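Local coordinates for protein beta-galactosidase (Geobacillus stearothermophilus, PDB 4OIF) that probably hydrolyses terminal non-reducing beta-D-galactose units of beta-D-galactosides, as a zinc-containing homotrimeric enzyme of glycoside hydrolase family 42, at residues G340-F343 and L344-M347; V391-V394 and G395-L398; L478-E481 and E482-A485; L487-F490 and V491-G495; V543-G547 and R548-L552. All coordinates share one frame; numbering follows the deposited sequence. Where two conformers were deposited one is given.

Contact 1: G340-F343 and L344-M347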
loop_
_atom_site.group_PDB
_atom_site.type_symbol
_atom_site.label_atom_id
_atom_site.label_comp_id
_atom_site.label_asym_id
_atom_site.label_seq_id
_atom_site.Cartn_x
_atom_site.Cartn_y
_atom_site.Cartn_z
ATOM N N GLY A 340 4.835 -31.738 19.814
ATOM C CA GLY A 340 3.657 -31.825 20.655
ATOM C C GLY A 340 2.458 -31.014 20.175
ATOM O O GLY A 340 1.306 -31.356 20.469
ATOM N N MET A 341 2.719 -29.941 19.434
ATOM C CA MET A 341 1.655 -29.039 19.032
ATOM C C MET A 341 0.746 -29.686 17.988
ATOM O O MET A 341 -0.465 -29.418 17.946
ATOM C CB MET A 341 2.240 -27.729 18.499
ATOM C CG MET A 341 1.217 -26.806 17.858
ATOM S SD MET A 341 -0.120 -26.332 18.970
ATOM C CE MET A 341 0.796 -25.459 20.208
ATOM N N HIS A 342 1.321 -30.536 17.141
ATOM C CA HIS A 342 0.506 -31.195 16.137
ATOM C C HIS A 342 -0.470 -32.154 16.804
ATOM O O HIS A 342 -1.680 -32.145 16.511
ATOM C CB HIS A 342 1.352 -31.942 15.113
ATOM C CG HIS A 342 0.522 -32.630 14.080
ATOM N ND1 HIS A 342 -0.416 -31.961 13.326
ATOM C CD2 HIS A 342 0.437 -33.930 13.717
ATOM C CE1 HIS A 342 -1.020 -32.814 12.519
ATOM N NE2 HIS A 342 -0.525 -34.017 12.742
ATOM N N PHE A 343 0.053 -32.969 17.713
ATOM C CA PHE A 343 -0.797 -33.883 18.472
ATOM C C PHE A 343 -1.944 -33.117 19.173
ATOM O O PHE A 343 -3.143 -33.468 19.057
ATOM C CB PHE A 343 0.036 -34.679 19.491
ATOM C CG PHE A 343 -0.716 -35.814 20.093
ATOM C CD1 PHE A 343 -0.734 -37.049 19.477
ATOM C CD2 PHE A 343 -1.480 -35.628 21.238
ATOM C CE1 PHE A 343 -1.480 -38.088 20.003
ATOM C CE2 PHE A 343 -2.217 -36.662 21.771
ATOM C CZ PHE A 343 -2.218 -37.894 21.150
ATOM N N LEU A 344 -1.557 -32.047 19.860
ATOM C CA LEU A 344 -2.478 -31.196 20.610
ATOM C C LEU A 344 -3.597 -30.641 19.741
ATOM O O LEU A 344 -4.786 -30.788 20.074
ATOM C CB LEU A 344 -1.699 -30.053 21.265
ATOM C CG LEU A 344 -2.421 -28.828 21.827
ATOM C CD1 LEU A 344 -3.451 -29.185 22.897
ATOM C CD2 LEU A 344 -1.405 -27.813 22.364
ATOM N N SER A 345 -3.214 -30.018 18.627
ATOM C CA SER A 345 -4.184 -29.424 17.706
ATOM C C SER A 345 -5.121 -30.482 17.087
ATOM O O SER A 345 -6.326 -30.238 16.914
ATOM C CB SER A 345 -3.466 -28.624 16.610
ATOM O OG SER A 345 -2.717 -29.437 15.726
ATOM N N SER A 346 -4.584 -31.657 16.776
ATOM C CA SER A 346 -5.435 -32.708 16.238
ATOM C C SER A 346 -6.485 -33.143 17.262
ATOM O O SER A 346 -7.690 -33.320 16.938
ATOM C CB SER A 346 -4.585 -33.897 15.800
ATOM O OG SER A 346 -3.558 -33.466 14.935
ATOM N N MET A 347 -6.034 -33.301 18.505
ATOM C CA MET A 347 -6.967 -33.663 19.565
ATOM C C MET A 347 -8.026 -32.576 19.744
ATOM O O MET A 347 -9.198 -32.891 19.980
ATOM C CB MET A 347 -6.232 -33.914 20.879
ATOM C CG MET A 347 -5.295 -35.106 20.814
ATOM S SD MET A 347 -6.166 -36.646 20.468
ATOM C CE MET A 347 -5.281 -37.208 19.025
#
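S346 grips the carbonyl O of H342 twice, its OG at 2.8 Å from H342 O and its backbone N at 3.0 Å. The two donors arrive from opposite faces of the carbonyl plane, and the hydroxyl stands 38° out of that plane. This is a serine folded back on the carbonyl four residues earlier, at the start of helix 341-351 in the TIM-barrel part of the enzyme. The small polar side chain suits a buried site, since S346 OG lies beside its own backbone N (chi1 -52°) and the helix itself provides its acceptor. S346 OG also rests over one face of the H342 imidazole, 3.6 Å from H342 CE1. K337 at ND1 and Y359 at NE2 hold both ring nitrogens, which should fix the rotation of the ring; the H342 side chain is about 11 Å from that of E322, the predicted nucleophile. K337 also bonds S345 OG.

G340 is the N-cap, and its positive phi explains the absence of a side chain. Its carbonyl O takes L344 N at 3.0 Å, while the carboxylate of E390, on helix 386-399, bonds the backbone N of both G340 and F343. Packing is left to longer side chains: M341 CE meets L344 CD2 at 3.9 Å, next to Y677. On another side M347, bent at chi2 and chi3, curls back in a Met-aromatic contact. M347 CG lies 3.6 Å from F343 CE2, and the methyl M347 CE sits over the F343 ring face, 4.1 Å from the ring centroid.

Contact 2: V391-V394 and G395-L398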
loop_
_atom_site.group_PDB
_atom_site.type_symbol
_atom_site.label_atom_id
_atom_site.label_comp_id
_atom_site.label_asym_id
_atom_site.label_seq_id
_atom_site.Cartn_x
_atom_site.Cartn_y
_atom_site.Cartn_z
ATOM N N VAL A 391 2.976 -37.330 13.398
ATOM C CA VAL A 391 1.812 -37.813 12.658
ATOM C C VAL A 391 1.481 -39.269 13.034
ATOM O O VAL A 391 0.330 -39.596 13.305
ATOM C CB VAL A 391 2.022 -37.696 11.141
ATOM C CG1 VAL A 391 0.978 -38.504 10.385
ATOM C CG2 VAL A 391 1.970 -36.236 10.731
ATOM N N ALA A 392 2.497 -40.120 13.092
ATOM C CA ALA A 392 2.319 -41.509 13.516
ATOM C C ALA A 392 1.718 -41.610 14.916
ATOM O O ALA A 392 0.854 -42.440 15.161
ATOM C CB ALA A 392 3.645 -42.252 13.464
ATOM N N GLU A 393 2.181 -40.774 15.835
ATOM C CA GLU A 393 1.631 -40.753 17.183
ATOM C C GLU A 393 0.161 -40.371 17.166
ATOM O O GLU A 393 -0.657 -40.976 17.886
ATOM C CB GLU A 393 2.422 -39.798 18.077
ATOM C CG GLU A 393 3.772 -40.370 18.500
ATOM C CD GLU A 393 3.660 -41.799 19.054
ATOM O OE1 GLU A 393 2.837 -42.034 19.973
ATOM O OE2 GLU A 393 4.394 -42.690 18.569
ATOM N N VAL A 394 -0.186 -39.382 16.341
ATOM C CA VAL A 394 -1.593 -39.020 16.208
ATOM C C VAL A 394 -2.375 -40.230 15.695
ATOM O O VAL A 394 -3.426 -40.552 16.242
ATOM C CB VAL A 394 -1.810 -37.793 15.277
ATOM C CG1 VAL A 394 -3.275 -37.659 14.883
ATOM C CG2 VAL A 394 -1.341 -36.520 15.969
ATOM N N GLY A 395 -1.845 -40.912 14.676
ATOM C CA GLY A 395 -2.488 -42.098 14.124
ATOM C C GLY A 395 -2.770 -43.175 15.164
ATOM O O GLY A 395 -3.907 -43.668 15.283
ATOM N N LYS A 396 -1.725 -43.525 15.919
ATOM C CA LYS A 396 -1.822 -44.498 17.007
ATOM C C LYS A 396 -2.873 -44.073 18.017
ATOM O O LYS A 396 -3.606 -44.903 18.556
ATOM C CB LYS A 396 -0.473 -44.668 17.710
ATOM C CG LYS A 396 0.652 -45.144 16.806
ATOM C CD LYS A 396 2.000 -45.035 17.508
ATOM C CE LYS A 396 3.141 -45.538 16.628
ATOM N NZ LYS A 396 4.430 -45.632 17.377
ATOM N N ALA A 397 -2.948 -42.772 18.272
ATOM C CA ALA A 397 -3.926 -42.286 19.223
ATOM C C ALA A 397 -5.337 -42.442 18.665
ATOM O O ALA A 397 -6.249 -42.871 19.379
ATOM C CB ALA A 397 -3.640 -40.848 19.587
ATOM N N LEU A 398 -5.510 -42.122 17.385
ATOM C CA LEU A 398 -6.826 -42.148 16.754
ATOM C C LEU A 398 -7.365 -43.564 16.646
ATOM O O LEU A 398 -8.567 -43.786 16.730
ATOM C CB LEU A 398 -6.783 -41.514 15.362
ATOM C CG LEU A 398 -6.444 -40.027 15.227
ATOM C CD1 LEU A 398 -6.431 -39.633 13.747
ATOM C CD2 LEU A 398 -7.403 -39.132 16.036
#
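G395 begins the second half of this stretch of helix 386-399 by giving its N-H to V391 O at 2.9 Å; having no side chain, it joins the contact through its backbone. K396 follows, its backbone N on A392 O and its side chain extended beyond CG. That chain carries NZ along the turn to E393, whose own chain folds toward it with a bend at chi2 (-49°). K396 NZ meets E393 OE2 at 3.2 Å on the syn side, 26° out of the carboxylate plane, forming an i to i+3 salt bridge. K396 was modelled in two conformers, so the permanence of the bridge is doubtful.

A397 donates its N-H to E393 O at 2.9 Å; its lone methyl is small enough for the buried place it takes beside F663. L398 completes the walk, its N bonded to V394 O at 2.8 Å. Its side chain runs alongside that of V394 and points the same way, L398 CD1 being 3.9 Å from V394 CG1. With an alanine here, V394 CG1 would probably lose its apolar neighbour and a gap would open toward I357 and H17 of the barrel strands.

The chemistry is that of an amphipathic barrel helix: beta-branched and aliphatic side chains face the parallel strands and helix 341-351, while the flexible charged pair lies on the exposed side, where water is likely to screen much of its attraction.

Contact 3: L478-E481 and E482-A485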
loop_
_atom_site.group_PDB
_atom_site.type_symbol
_atom_site.label_atom_id
_atom_site.label_comp_id
_atom_site.label_asym_id
_atom_site.label_seq_id
_atom_site.Cartn_x
_atom_site.Cartn_y
_atom_site.Cartn_z
ATOM N N LEU A 478 -27.448 -5.945 10.448
ATOM C CA LEU A 478 -28.509 -6.319 9.531
ATOM C C LEU A 478 -29.360 -7.446 10.114
ATOM O O LEU A 478 -28.826 -8.459 10.545
ATOM C CB LEU A 478 -27.912 -6.746 8.189
ATOM C CG LEU A 478 -28.850 -7.243 7.090
ATOM C CD1 LEU A 478 -28.283 -6.864 5.730
ATOM C CD2 LEU A 478 -29.079 -8.759 7.190
ATOM N N VAL A 479 -30.680 -7.276 10.101
ATOM C CA VAL A 479 -31.593 -8.315 10.575
ATOM C C VAL A 479 -32.988 -8.122 9.963
ATOM O O VAL A 479 -33.488 -7.009 9.877
ATOM C CB VAL A 479 -31.682 -8.320 12.126
ATOM C CG1 VAL A 479 -32.351 -7.044 12.639
ATOM C CG2 VAL A 479 -32.406 -9.564 12.617
ATOM N N SER A 480 -33.612 -9.206 9.530
ATOM C CA SER A 480 -34.927 -9.114 8.906
ATOM C C SER A 480 -36.033 -9.028 9.943
ATOM O O SER A 480 -35.827 -9.360 11.111
ATOM C CB SER A 480 -35.176 -10.322 7.982
ATOM O OG SER A 480 -35.382 -11.529 8.714
ATOM N N GLU A 481 -37.214 -8.601 9.505
ATOM C CA GLU A 481 -38.397 -8.621 10.350
ATOM C C GLU A 481 -38.640 -10.026 10.887
ATOM O O GLU A 481 -38.989 -10.211 12.056
ATOM C CB GLU A 481 -39.624 -8.146 9.574
ATOM C CG GLU A 481 -39.578 -6.704 9.122
ATOM C CD GLU A 481 -40.332 -5.779 10.059
ATOM O OE1 GLU A 481 -40.399 -6.087 11.263
ATOM O OE2 GLU A 481 -40.871 -4.756 9.588
ATOM N N GLU A 482 -38.437 -11.011 10.022
ATOM C CA GLU A 482 -38.707 -12.395 10.347
ATOM C C GLU A 482 -37.777 -12.926 11.443
ATOM O O GLU A 482 -38.233 -13.572 12.408
ATOM C CB GLU A 482 -38.599 -13.235 9.082
ATOM C CG GLU A 482 -38.542 -14.725 9.316
ATOM C CD GLU A 482 -38.454 -15.489 8.013
ATOM O OE1 GLU A 482 -39.365 -15.327 7.176
ATOM O OE2 GLU A 482 -37.468 -16.233 7.812
ATOM N N THR A 483 -36.482 -12.643 11.306
ATOM C CA THR A 483 -35.519 -13.015 12.343
ATOM C C THR A 483 -35.815 -12.297 13.654
ATOM O O THR A 483 -35.703 -12.894 14.721
ATOM C CB THR A 483 -34.064 -12.702 11.944
ATOM O OG1 THR A 483 -33.705 -13.461 10.782
ATOM C CG2 THR A 483 -33.115 -13.048 13.093
ATOM N N ILE A 484 -36.181 -11.018 13.574
ATOM C CA ILE A 484 -36.594 -10.277 14.762
ATOM C C ILE A 484 -37.770 -10.968 15.460
ATOM O O ILE A 484 -37.755 -11.143 16.661
ATOM C CB ILE A 484 -36.994 -8.822 14.432
ATOM C CG1 ILE A 484 -35.762 -7.978 14.121
ATOM C CG2 ILE A 484 -37.716 -8.188 15.606
ATOM C CD1 ILE A 484 -36.106 -6.580 13.590
ATOM N N ALA A 485 -38.778 -11.369 14.699
ATOM C CA ALA A 485 -39.926 -12.061 15.269
ATOM C C ALA A 485 -39.488 -13.359 15.932
ATOM O O ALA A 485 -39.960 -13.706 17.024
ATOM C CB ALA A 485 -40.983 -12.332 14.199
HETATM O O HOH W 1 -32.000 -11.684 9.457
#
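S480 OG accepts the backbone N-H of T483 at 3.0 Å in a nearly straight bond (170°). The oxygen reaches that N-H because it stands between its own backbone N and carbonyl carbon (chi1 71°), the crowded position. Serine is apt here: its short side chain can turn back on the chain and stand in for the carbonyl that a further turn of helix would have supplied. S480 O then takes I484 N at 3.0 Å, and E481 O takes A485 N at 2.9 Å, so the regular helical bonding starts at once.

A water also bridges S480 and T483. It accepts from S480 N at 3.0 Å and is bonded to T483 OG1 at 2.8 Å, so T483 is linked to the capping residue's N-H through solvent. S480 is thus the N-cap of helix 481-492, which follows strand 470-473 in the trimerisation domain. E481 and E482 in the first turn place negative charge where the helix dipole would probably be eased by it; E481 OE1 is also bonded to H518 NE2.

Apolar packing adds to this. V479, just before the cap, sets CG1 against I484 CG1 at 3.8 Å, their side chains crossing at about a right angle: a hydrophobic staple across the N-terminus. The other V479 branch, CG2, meets the methyl CG2 of T483 at 3.6 Å, and I484 continues on to L521 of helix 519-525.

Contact 4: L487-F490 and V491-G495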
loop_
_atom_site.group_PDB
_atom_site.type_symbol
_atom_site.label_atom_id
_atom_site.label_comp_id
_atom_site.label_asym_id
_atom_site.label_seq_id
_atom_site.Cartn_x
_atom_site.Cartn_y
_atom_site.Cartn_z
ATOM N N LEU A 487 -36.556 -13.962 17.257
ATOM C CA LEU A 487 -35.888 -13.546 18.484
ATOM C C LEU A 487 -36.904 -13.225 19.576
ATOM O O LEU A 487 -36.745 -13.609 20.746
ATOM C CB LEU A 487 -34.990 -12.335 18.210
ATOM C CG LEU A 487 -33.820 -12.634 17.265
ATOM C CD1 LEU A 487 -33.043 -11.369 16.904
ATOM C CD2 LEU A 487 -32.886 -13.709 17.856
ATOM N N LYS A 488 -37.952 -12.524 19.172
ATOM C CA LYS A 488 -39.022 -12.118 20.062
ATOM C C LYS A 488 -39.662 -13.348 20.712
ATOM O O LYS A 488 -39.770 -13.430 21.947
ATOM C CB LYS A 488 -40.051 -11.296 19.278
ATOM C CG LYS A 488 -41.150 -10.654 20.097
ATOM C CD LYS A 488 -42.193 -10.090 19.165
ATOM C CE LYS A 488 -43.275 -9.337 19.906
ATOM N NZ LYS A 488 -44.406 -9.030 18.987
ATOM N N GLU A 489 -40.058 -14.312 19.884
ATOM C CA GLU A 489 -40.624 -15.561 20.403
ATOM C C GLU A 489 -39.661 -16.283 21.325
ATOM O O GLU A 489 -40.057 -16.815 22.363
ATOM C CB GLU A 489 -41.019 -16.496 19.265
ATOM C CG GLU A 489 -42.312 -16.091 18.589
ATOM C CD GLU A 489 -43.495 -16.101 19.541
ATOM O OE1 GLU A 489 -44.034 -17.201 19.802
ATOM O OE2 GLU A 489 -43.883 -15.009 20.027
ATOM N N PHE A 490 -38.394 -16.299 20.927
ATOM C CA PHE A 490 -37.362 -16.973 21.687
ATOM C C PHE A 490 -37.301 -16.407 23.101
ATOM O O PHE A 490 -37.314 -17.158 24.067
ATOM C CB PHE A 490 -36.003 -16.853 20.990
ATOM C CG PHE A 490 -34.850 -17.261 21.851
ATOM C CD1 PHE A 490 -34.566 -18.597 22.063
ATOM C CD2 PHE A 490 -34.051 -16.306 22.464
ATOM C CE1 PHE A 490 -33.508 -18.974 22.876
ATOM C CE2 PHE A 490 -32.982 -16.675 23.276
ATOM C CZ PHE A 490 -32.707 -18.006 23.480
ATOM N N VAL A 491 -37.252 -15.089 23.228
ATOM C CA VAL A 491 -37.188 -14.502 24.560
ATOM C C VAL A 491 -38.485 -14.753 25.302
ATOM O O VAL A 491 -38.480 -15.047 26.503
ATOM C CB VAL A 491 -36.911 -12.982 24.524
ATOM C CG1 VAL A 491 -36.963 -12.393 25.943
ATOM C CG2 VAL A 491 -35.559 -12.704 23.888
ATOM N N ALA A 492 -39.597 -14.658 24.579
ATOM C CA ALA A 492 -40.908 -14.721 25.207
ATOM C C ALA A 492 -41.133 -16.077 25.875
ATOM O O ALA A 492 -41.724 -16.157 26.959
ATOM C CB ALA A 492 -42.009 -14.432 24.181
ATOM N N ASN A 493 -40.640 -17.135 25.239
ATOM C CA ASN A 493 -40.850 -18.483 25.748
ATOM C C ASN A 493 -39.792 -18.933 26.738
ATOM O O ASN A 493 -39.681 -20.116 27.023
ATOM C CB ASN A 493 -40.908 -19.468 24.591
ATOM C CG ASN A 493 -42.046 -19.175 23.652
ATOM O OD1 ASN A 493 -43.114 -18.744 24.077
ATOM N ND2 ASN A 493 -41.824 -19.391 22.368
ATOM N N GLY A 494 -39.005 -17.998 27.255
ATOM C CA GLY A 494 -38.048 -18.329 28.293
ATOM C C GLY A 494 -36.588 -18.155 27.924
ATOM O O GLY A 494 -35.710 -18.300 28.779
ATOM N N GLY A 495 -36.325 -17.851 26.655
ATOM C CA GLY A 495 -34.978 -17.608 26.186
ATOM C C GLY A 495 -34.325 -16.402 26.843
ATOM O O GLY A 495 -34.992 -15.428 27.185
#
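L487 O accepts V491 N at 2.9 Å, the last full turns of helix 481-492 being held by ordinary i to i+4 bonds, while the leucine side chain packs on L471 and F465. K488 repeats the pattern with A492 N; its extended chain carries NZ away to a salt bridge with D520. E489 O receives N493 N at 3.0 Å, and the exposed asparagine ends the helical run.

F490 changes the bonding. F490 O takes G495 N at 2.9 Å, and V491 O takes G494 N, the paired bonds of a Schellman motif with G494 at positive phi. With CG anti to the backbone N (chi1 167°), the ring lies beneath the returning chain, and G495 CA sits over its face, 3.7 Å from the F490 ring centroid and 18° off the normal. A CB on G495 would clash with F490 O. Replacing F490 by an alanine would probably leave G495 CA without its aromatic floor and a gap beside L471 and F465.

Two glycines therefore make the reversal possible, one by its backbone angles and one by its lack of bulk, and the CH-pi contact lies where the chain turns into strand 496-500 of this beta-alpha-beta unit.

Contact 5: V543-G547 and R548-L552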
loop_
_atom_site.group_PDB
_atom_site.type_symbol
_atom_site.label_atom_id
_atom_site.label_comp_id
_atom_site.label_asym_id
_atom_site.label_seq_id
_atom_site.Cartn_x
_atom_site.Cartn_y
_atom_site.Cartn_z
ATOM N N VAL A 543 -17.173 1.804 31.789
ATOM C CA VAL A 543 -18.492 1.512 32.319
ATOM C C VAL A 543 -18.388 1.012 33.762
ATOM O O VAL A 543 -17.616 0.111 34.070
ATOM C CB VAL A 543 -19.219 0.464 31.457
ATOM C CG1 VAL A 543 -20.522 0.041 32.112
ATOM C CG2 VAL A 543 -19.475 1.018 30.072
ATOM N N HIS A 544 -19.157 1.612 34.656
ATOM C CA HIS A 544 -19.254 1.095 36.006
ATOM C C HIS A 544 -20.364 0.067 36.041
ATOM O O HIS A 544 -21.509 0.349 35.645
ATOM C CB HIS A 544 -19.517 2.208 37.007
ATOM C CG HIS A 544 -19.214 1.824 38.417
ATOM N ND1 HIS A 544 -20.163 1.294 39.264
ATOM C CD2 HIS A 544 -18.065 1.885 39.128
ATOM C CE1 HIS A 544 -19.614 1.056 40.441
ATOM N NE2 HIS A 544 -18.341 1.402 40.385
ATOM N N TYR A 545 -20.002 -1.125 36.513
ATOM C CA TYR A 545 -20.876 -2.284 36.506
ATOM C C TYR A 545 -20.480 -3.226 37.649
ATOM O O TYR A 545 -19.294 -3.533 37.836
ATOM C CB TYR A 545 -20.802 -2.984 35.143
ATOM C CG TYR A 545 -21.426 -4.355 35.094
ATOM C CD1 TYR A 545 -22.778 -4.512 34.861
ATOM C CD2 TYR A 545 -20.652 -5.499 35.260
ATOM C CE1 TYR A 545 -23.350 -5.765 34.805
ATOM C CE2 TYR A 545 -21.214 -6.757 35.205
ATOM C CZ TYR A 545 -22.564 -6.884 34.980
ATOM O OH TYR A 545 -23.133 -8.133 34.926
ATOM N N ARG A 546 -21.480 -3.654 38.417
ATOM C CA ARG A 546 -21.268 -4.480 39.606
ATOM C C ARG A 546 -20.097 -4.004 40.450
ATOM O O ARG A 546 -19.232 -4.797 40.794
ATOM C CB ARG A 546 -21.041 -5.941 39.224
ATOM C CG ARG A 546 -22.174 -6.572 38.428
ATOM C CD ARG A 546 -23.375 -6.846 39.295
ATOM N NE ARG A 546 -24.373 -7.661 38.611
ATOM C CZ ARG A 546 -25.417 -7.163 37.954
ATOM N NH1 ARG A 546 -25.593 -5.849 37.895
ATOM N NH2 ARG A 546 -26.287 -7.978 37.362
ATOM N N GLY A 547 -20.060 -2.708 40.751
ATOM C CA GLY A 547 -19.045 -2.142 41.627
ATOM C C GLY A 547 -17.660 -1.910 41.033
ATOM O O GLY A 547 -16.769 -1.376 41.703
ATOM N N ARG A 548 -17.457 -2.298 39.780
ATOM C CA ARG A 548 -16.132 -2.155 39.186
ATOM C C ARG A 548 -16.197 -1.213 37.969
ATOM O O ARG A 548 -17.257 -1.041 37.372
ATOM C CB ARG A 548 -15.595 -3.546 38.807
ATOM C CG ARG A 548 -14.156 -3.624 38.303
ATOM C CD ARG A 548 -13.884 -5.024 37.732
ATOM N NE ARG A 548 -12.527 -5.231 37.203
ATOM C CZ ARG A 548 -12.035 -4.632 36.116
ATOM N NH1 ARG A 548 -12.765 -3.753 35.446
ATOM N NH2 ARG A 548 -10.804 -4.896 35.697
ATOM N N SER A 549 -15.081 -0.575 37.623
ATOM C CA SER A 549 -14.976 0.105 36.336
ATOM C C SER A 549 -14.362 -0.824 35.306
ATOM O O SER A 549 -13.410 -1.543 35.610
ATOM C CB SER A 549 -14.148 1.376 36.447
ATOM O OG SER A 549 -14.945 2.433 36.925
ATOM N N TYR A 550 -14.911 -0.802 34.091
ATOM C CA TYR A 550 -14.406 -1.613 32.972
ATOM C C TYR A 550 -14.064 -0.711 31.789
ATOM O O TYR A 550 -14.834 0.172 31.445
ATOM C CB TYR A 550 -15.432 -2.670 32.548
ATOM C CG TYR A 550 -15.786 -3.690 33.614
ATOM C CD1 TYR A 550 -16.826 -3.463 34.507
ATOM C CD2 TYR A 550 -15.085 -4.886 33.719
ATOM C CE1 TYR A 550 -17.155 -4.395 35.471
ATOM C CE2 TYR A 550 -15.403 -5.823 34.683
ATOM C CZ TYR A 550 -16.436 -5.572 35.554
ATOM O OH TYR A 550 -16.751 -6.501 36.512
ATOM N N GLU A 551 -12.918 -0.926 31.161
ATOM C CA GLU A 551 -12.513 -0.041 30.074
ATOM C C GLU A 551 -13.340 -0.200 28.790
ATOM O O GLU A 551 -13.655 -1.312 28.368
ATOM C CB GLU A 551 -11.037 -0.245 29.741
ATOM C CG GLU A 551 -10.466 0.865 28.853
ATOM C CD GLU A 551 -9.095 0.532 28.300
ATOM O OE1 GLU A 551 -8.186 1.384 28.403
ATOM O OE2 GLU A 551 -8.930 -0.581 27.760
ATOM N N LEU A 552 -13.685 0.929 28.179
ATOM C CA LEU A 552 -14.386 0.929 26.904
ATOM C C LEU A 552 -13.486 1.445 25.796
ATOM O O LEU A 552 -12.753 2.428 25.981
ATOM C CB LEU A 552 -15.656 1.783 26.972
ATOM C CG LEU A 552 -16.523 1.886 25.711
ATOM C CD1 LEU A 552 -17.980 2.086 26.110
ATOM C CD2 LEU A 552 -16.077 3.000 24.763
#
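R548, V543 and Y550 hold this ladder together. V543 and Y550 form a hydrogen-bonded antiparallel pair: V543 N donates to Y550 O at 2.9 Å, and Y550 N returns a bond to V543 O of the same length. V543, beta-branched and thus at ease in a strand, also brings CG2 to 4.4 Å from L552 CD1 in loose apolar contact, both side chains lying near Y570 and L598.

The Y550 ring comes back over the neighbouring strand, CG beside its own backbone N (chi1 -62°). Its edge then points at the backbone, with Y550 CE1 3.3 Å from Y545 O and close to the ring plane. Y550 CE1 also meets the edge of the Y545 ring, 3.7 Å from Y545 CD2; the two ring planes are 58° apart. Each ring also meets F602 edge-to-face, and Y550 OH is bonded to D605, so the polar end of this largely buried tyrosine is satisfied.

R548 works mainly through its backbone. R548 N donates to Y545 O and R548 O accepts from Y545 N, each at 2.9 Å. The aliphatic part of its side chain lies over a face of the Y550 ring. R548 O also stands over the imidazole of H544, 3.5 Å from H544 CD2.

R546 and G547, both at positive phi, occupy the corners, R546 held by salt bridges to E567 and E609. The arrangement is a beta hairpin with a two-residue loop (R546-G547), closed by a type I' turn from Y545 to R548, which suits the right-handed twist of the strands.

From the N terminus the five contacts come in series, each local to one stretch of chain; none nests within or crosses another. Contacts 1 and 2 belong to the TIM-barrel part, on neighbouring helices 341-351 and 386-399, and touch directly: F343 CE1 lies 3.5 Å from A397 CB and the ring also packs on V394. The chain then enters the trimerisation domain; contact 3 there has its centre about 41 Å from that of contact 1, across the chain's centre. Contacts 3 and 4 start and stop one helix, 481-492, between parallel strands 470-473 and 496-500. Contact 5 closes the hairpin 541-553, farther along the same mixed sheet, with nearest atoms about 15 Å from contact 4.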